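Local coordinates for protein RNA 2',3'-cyclic phosphodiesterase (Deinococcus radiodurans, PDB 5H7F) that belongs to the LigT-like phosphoesterases of the 2H clan, a family of enzymes built largely on antiparallel beta sheet, at residues L154-S159 against S172-R177. Residues are numbered along the deposited sequence; the frame is centred on the assembly and turned at random.
Sequences LTLYRS and STFRFR. With SO4 (sulfate ion), chain D.
Leu154 and Phe174 form a hydrogen-bonded antiparallel pair, bonded in both directions: Leu154 N reaches Phe174 O at 2.8 Å, and Phe174 N returns to Leu154 O at 2.7 Å. Two residues on, Leu156 N donates to Ser172 O at 2.8 Å, while the reverse bond from Ser172 N to Leu156 O is weak. Between these pairs Thr155 and Thr173 are a non-hydrogen-bonded pair; there Thr173 CA adds a CA-H...O contact to Leu154 O, which thus meets two donors. An angle of 166° between the short strand axes confirms the antiparallel run.

Apolar contact is concentrated on the face bearing Leu154, Leu156 and Phe174. With chi1 at -42°, Phe174 sets its CG anti to its own carbonyl carbon, and the ring runs back along the neighbouring strand, which brings CD2 within 3.3 Å of Leu154 O, obliquely, and CE2 within 3.8 Å of Leu156 CB. Farther along, the end of the Phe176 ring approaches Leu154, CZ to CB 4.3 Å. On the other face the two threonines lie side by side, Thr155 OG1 3.7 Å from Thr173 CG2.

Beyond the pairing, a sulfate ion takes a nearly straight bond from Arg175 N to O4 (179°), and Arg177 NE and NH2 donate to O3 and O4.

These residues belong to the beta hairpin of strands 148-162 and 165-175. Helix 56-67 packs on the phenylalanine face through Thr64 and Thr67, Thr64 also binding the sulfate, and strand 6-13 pairs with 148-162, extending the antiparallel sheet.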
loop_
_atom_site.group_PDB
_atom_site.type_symbol
_atom_site.label_atom_id
_atom_site.label_comp_id
_atom_site.label_asym_id
_atom_site.label_seq_id
_atom_site.Cartn_x
_atom_site.Cartn_y
_atom_site.Cartn_z
ATOM N N LEU A 154 10.302 -2.300 -4.130
ATOM C CA LEU A 154 9.466 -2.200 -2.939
ATOM C C LEU A 154 9.960 -1.028 -2.110
ATOM O O LEU A 154 11.167 -0.819 -1.983
ATOM C CB LEU A 154 9.548 -3.512 -2.144
ATOM C CG LEU A 154 8.812 -3.540 -0.789
ATOM C CD1 LEU A 154 7.310 -3.454 -0.994
ATOM C CD2 LEU A 154 9.172 -4.807 0.002
ATOM N N THR A 155 9.044 -0.269 -1.535
ATOM C CA THR A 155 9.452 0.935 -0.820
ATOM C C THR A 155 9.118 0.802 0.658
ATOM O O THR A 155 8.037 0.342 1.015
ATOM C CB THR A 155 8.776 2.161 -1.417
ATOM O OG1 THR A 155 9.210 2.294 -2.780
ATOM C CG2 THR A 155 9.161 3.411 -0.636
ATOM N N LEU A 156 10.054 1.214 1.525
ATOM C CA LEU A 156 9.743 1.346 2.949
ATOM C C LEU A 156 9.453 2.819 3.238
ATOM O O LEU A 156 10.312 3.677 3.023
ATOM C CB LEU A 156 10.892 0.827 3.826
ATOM C CG LEU A 156 10.771 1.005 5.350
ATOM C CD1 LEU A 156 9.599 0.082 5.833
ATOM C CD2 LEU A 156 12.095 0.636 6.051
ATOM N N TYR A 157 8.228 3.125 3.684
ATOM C CA TYR A 157 7.787 4.496 3.928
ATOM C C TYR A 157 7.713 4.745 5.420
ATOM O O TYR A 157 7.428 3.837 6.202
ATOM C CB TYR A 157 6.376 4.741 3.361
ATOM C CG TYR A 157 6.261 4.811 1.876
ATOM C CD1 TYR A 157 6.556 5.992 1.196
ATOM C CD2 TYR A 157 5.869 3.694 1.150
ATOM C CE1 TYR A 157 6.439 6.018 -0.200
ATOM C CE2 TYR A 157 5.758 3.718 -0.239
ATOM C CZ TYR A 157 6.026 4.889 -0.890
ATOM O OH TYR A 157 5.900 4.894 -2.264
ATOM N N ARG A 158 7.914 5.993 5.806
ATOM C CA ARG A 158 7.529 6.449 7.128
ATOM C C ARG A 158 6.342 7.393 6.987
ATOM O O ARG A 158 6.325 8.251 6.100
ATOM C CB ARG A 158 8.683 7.157 7.796
ATOM C CG ARG A 158 8.343 7.640 9.209
ATOM C CD ARG A 158 9.476 8.383 9.831
ATOM N NE ARG A 158 9.059 9.066 11.048
ATOM C CZ ARG A 158 9.859 9.902 11.697
ATOM N NH1 ARG A 158 11.079 10.120 11.233
ATOM N NH2 ARG A 158 9.475 10.512 12.812
ATOM N N SER A 159 5.374 7.262 7.879
ATOM C CA SER A 159 4.231 8.157 7.916
ATOM C C SER A 159 4.385 9.175 9.042
ATOM O O SER A 159 4.700 8.817 10.182
ATOM C CB SER A 159 2.934 7.365 8.075
ATOM O OG SER A 159 1.848 8.251 8.296
ATOM N N SER A 172 13.582 3.898 2.399
ATOM C CA SER A 172 14.506 3.127 1.583
ATOM C C SER A 172 13.712 2.464 0.479
ATOM O O SER A 172 12.512 2.263 0.622
ATOM C CB SER A 172 15.228 2.061 2.413
ATOM O OG SER A 172 16.317 1.555 1.664
ATOM N N THR A 173 14.366 2.181 -0.639
ATOM C CA THR A 173 13.722 1.418 -1.691
ATOM C C THR A 173 14.554 0.167 -1.945
ATOM O O THR A 173 15.765 0.158 -1.719
ATOM C CB THR A 173 13.546 2.208 -2.981
ATOM O OG1 THR A 173 14.837 2.576 -3.494
ATOM C CG2 THR A 173 12.732 3.470 -2.759
ATOM N N PHE A 174 13.887 -0.909 -2.356
ATOM C CA PHE A 174 14.545 -2.210 -2.517
ATOM C C PHE A 174 14.210 -2.690 -3.920
ATOM O O PHE A 174 13.056 -3.023 -4.207
ATOM C CB PHE A 174 14.073 -3.215 -1.460
ATOM C CG PHE A 174 13.959 -2.626 -0.090
ATOM C CD1 PHE A 174 15.112 -2.305 0.648
ATOM C CD2 PHE A 174 12.700 -2.365 0.452
ATOM C CE1 PHE A 174 15.002 -1.715 1.909
ATOM C CE2 PHE A 174 12.578 -1.783 1.716
ATOM C CZ PHE A 174 13.734 -1.458 2.444
ATOM N N ARG A 175 15.210 -2.711 -4.795
ATOM C CA ARG A 175 14.969 -3.042 -6.191
ATOM C C ARG A 175 14.723 -4.538 -6.393
ATOM O O ARG A 175 15.403 -5.377 -5.796
ATOM C CB ARG A 175 16.170 -2.592 -7.025
ATOM C CG ARG A 175 15.981 -2.628 -8.498
ATOM C CD ARG A 175 17.210 -2.063 -9.200
ATOM N NE ARG A 175 16.928 -1.763 -10.599
ATOM C CZ ARG A 175 16.273 -0.680 -11.007
ATOM N NH1 ARG A 175 16.054 -0.483 -12.300
ATOM N NH2 ARG A 175 15.835 0.203 -10.122
ATOM N N PHE A 176 13.752 -4.867 -7.245
ATOM C CA PHE A 176 13.560 -6.258 -7.675
ATOM C C PHE A 176 14.668 -6.610 -8.661
ATOM O O PHE A 176 14.718 -6.081 -9.779
ATOM C CB PHE A 176 12.177 -6.448 -8.312
ATOM C CG PHE A 176 11.025 -6.224 -7.385
ATOM C CD1 PHE A 176 10.838 -7.053 -6.263
ATOM C CD2 PHE A 176 10.060 -5.263 -7.678
ATOM C CE1 PHE A 176 9.726 -6.872 -5.436
ATOM C CE2 PHE A 176 8.962 -5.023 -6.827
ATOM C CZ PHE A 176 8.776 -5.843 -5.711
ATOM N N ARG A 177 15.593 -7.460 -8.243
ATOM C CA ARG A 177 16.794 -7.678 -9.027
ATOM C C ARG A 177 16.803 -9.030 -9.697
ATOM O O ARG A 177 17.836 -9.440 -10.224
ATOM C CB ARG A 177 18.022 -7.492 -8.130
ATOM C CG ARG A 177 18.158 -6.035 -7.645
ATOM C CD ARG A 177 19.355 -5.792 -6.714
ATOM N NE ARG A 177 19.425 -4.406 -6.220
ATOM C CZ ARG A 177 19.878 -3.353 -6.915
ATOM N NH1 ARG A 177 20.304 -3.494 -8.165
ATOM N NH2 ARG A 177 19.895 -2.144 -6.363
HETATM S S SO4 D . 18.520 -3.011 -2.803
HETATM O O1 SO4 D . 19.191 -2.310 -1.707
HETATM O O2 SO4 D . 17.413 -3.773 -2.241
HETATM O O3 SO4 D . 19.467 -3.924 -3.443
HETATM O O4 SO4 D . 18.040 -2.068 -3.819
#